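Local coordinates for enoyl-CoA hydratase (Mycobacterium smegmatis, PDB 3PE8), which probably catalyses the hydration of the double bond of trans-2-enoyl-CoA thioesters, as in other crotonase-type enoyl-CoA hydratases, at residues L117-N122 with G172-V177. Sequence-based numbering, arbitrary orientation.
Sequences LIASEN and GLVTEV
Leu117 and Thr175 meet where the loop leaving helix 165-171 joins the edge of the crotonase-fold sheet, adding the short strand 177-178 parallel to strand 116-120. Leu117 O takes two donors from this one residue: Thr175 N at 2.9 Å in a nearly straight bond (170° at the hydrogen), and Thr175 OG1, which reaches the oxygen from the opposite face of its carbonyl plane. With chi1 at 64°, OG1 sits between its own N and carbonyl carbon, and this lets both donors converge on one acceptor. Two residues along, Ala119 N donates to Glu176 O at 2.9 Å, again almost linear. Ala119 also makes a backbone hydrogen bond with Val178; bonding to the residues before and after Val177 is the parallel-bridge pattern that pairs Ala119 with Val177.

On the face of Leu117 and Ala119 the contact is apolar, with Val174 between them and Val177 beside Ala119. Val174 CG1, anti to its carbonyl carbon, lies near both CB atoms, 3.9 Å from that of Leu117 and 4.1 Å from that of Ala119. Leu117 CD1 lies 3.5 Å from Leu173 O, beyond the end of its carbonyl. Helix 165-171 closes over Val174 and Val177 through Leu169.

On the other face, Ile118 and Glu176 run side by side, pointing the same way, with Ile118 CG2 4.2 Å from Glu176 CB. The extended Glu176 chain carries its carboxylate to two salt bridges, OE2 with Arg189 and OE1 with Arg155 of the second subunit, which also hydrogen-bonds with Thr175 OG1, so this face adjoins a subunit interface. Within the bridge itself, Val177 CA makes a CA-H···O contact with Ala119 O at 3.2 Å, while Val177 CG1 rests 3.9 Å from Glu121 CA.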
# COMPACT_ATOMS: atom_id res chain seq x y z
N LEU A 117 -19.52 -17.63 -6.27
CA LEU A 117 -20.10 -18.08 -7.55
C LEU A 117 -20.28 -19.59 -7.56
O LEU A 117 -19.40 -20.34 -7.08
CB LEU A 117 -19.21 -17.69 -8.73
CG LEU A 117 -19.01 -16.19 -9.02
CD1 LEU A 117 -18.19 -15.95 -10.29
CD2 LEU A 117 -20.39 -15.50 -9.16
N ILE A 118 -21.40 -20.02 -8.12
CA ILE A 118 -21.67 -21.39 -8.47
C ILE A 118 -22.03 -21.40 -9.95
O ILE A 118 -22.71 -20.51 -10.41
CB ILE A 118 -22.85 -21.94 -7.65
CG1 ILE A 118 -22.52 -21.89 -6.15
CG2 ILE A 118 -23.19 -23.39 -8.11
CD1 ILE A 118 -23.79 -22.07 -5.25
N ALA A 119 -21.55 -22.38 -10.71
CA ALA A 119 -21.75 -22.42 -12.15
C ALA A 119 -22.50 -23.65 -12.60
O ALA A 119 -22.25 -24.72 -12.11
CB ALA A 119 -20.41 -22.39 -12.89
N SER A 120 -23.38 -23.46 -13.56
CA SER A 120 -23.85 -24.55 -14.40
C SER A 120 -22.69 -25.11 -15.24
O SER A 120 -21.73 -24.38 -15.60
CB SER A 120 -24.95 -24.00 -15.32
OG SER A 120 -25.32 -24.95 -16.27
N GLU A 121 -22.82 -26.39 -15.62
CA GLU A 121 -21.93 -27.02 -16.57
C GLU A 121 -21.89 -26.20 -17.88
O GLU A 121 -20.91 -26.24 -18.61
CB GLU A 121 -22.41 -28.46 -16.85
CG GLU A 121 -23.82 -28.51 -17.49
CD GLU A 121 -24.53 -29.85 -17.37
OE1 GLU A 121 -23.85 -30.90 -17.21
OE2 GLU A 121 -25.79 -29.87 -17.41
N ASN A 122 -22.98 -25.48 -18.14
CA ASN A 122 -23.13 -24.58 -19.31
C ASN A 122 -22.55 -23.19 -19.17
O ASN A 122 -22.54 -22.40 -20.13
CB ASN A 122 -24.62 -24.45 -19.63
CG ASN A 122 -25.20 -25.76 -20.08
OD1 ASN A 122 -24.45 -26.65 -20.54
ND2 ASN A 122 -26.52 -25.91 -19.97
N GLY A 172 -10.34 -21.37 -9.69
CA GLY A 172 -10.84 -20.70 -8.49
C GLY A 172 -11.85 -19.59 -8.70
O GLY A 172 -12.23 -18.90 -7.76
N LEU A 173 -12.29 -19.42 -9.94
CA LEU A 173 -13.26 -18.39 -10.23
C LEU A 173 -14.64 -18.74 -9.68
O LEU A 173 -15.39 -17.84 -9.34
CB LEU A 173 -13.32 -18.12 -11.75
CG LEU A 173 -14.30 -17.10 -12.25
CD1 LEU A 173 -14.10 -15.68 -11.68
CD2 LEU A 173 -14.29 -17.04 -13.81
N VAL A 174 -14.97 -20.03 -9.66
CA VAL A 174 -16.23 -20.51 -9.10
C VAL A 174 -15.92 -21.55 -8.04
O VAL A 174 -14.85 -22.20 -8.04
CB VAL A 174 -17.21 -21.08 -10.16
CG1 VAL A 174 -17.47 -20.04 -11.25
CG2 VAL A 174 -16.69 -22.41 -10.75
N THR A 175 -16.87 -21.70 -7.12
CA THR A 175 -16.70 -22.65 -6.02
C THR A 175 -17.21 -24.07 -6.29
O THR A 175 -16.85 -25.05 -5.59
CB THR A 175 -17.38 -22.16 -4.74
OG1 THR A 175 -18.81 -22.08 -4.89
CG2 THR A 175 -16.79 -20.81 -4.24
N GLU A 176 -18.07 -24.20 -7.30
CA GLU A 176 -18.83 -25.41 -7.55
C GLU A 176 -19.39 -25.35 -8.96
O GLU A 176 -19.79 -24.28 -9.43
CB GLU A 176 -19.96 -25.50 -6.51
CG GLU A 176 -20.74 -26.76 -6.51
CD GLU A 176 -21.80 -26.84 -5.40
OE1 GLU A 176 -22.07 -25.84 -4.68
OE2 GLU A 176 -22.42 -27.93 -5.28
N VAL A 177 -19.40 -26.51 -9.62
CA VAL A 177 -20.02 -26.69 -10.94
C VAL A 177 -21.02 -27.83 -10.79
O VAL A 177 -20.68 -28.91 -10.28
CB VAL A 177 -19.02 -27.04 -12.04
CG1 VAL A 177 -19.77 -27.33 -13.34
CG2 VAL A 177 -18.06 -25.87 -12.22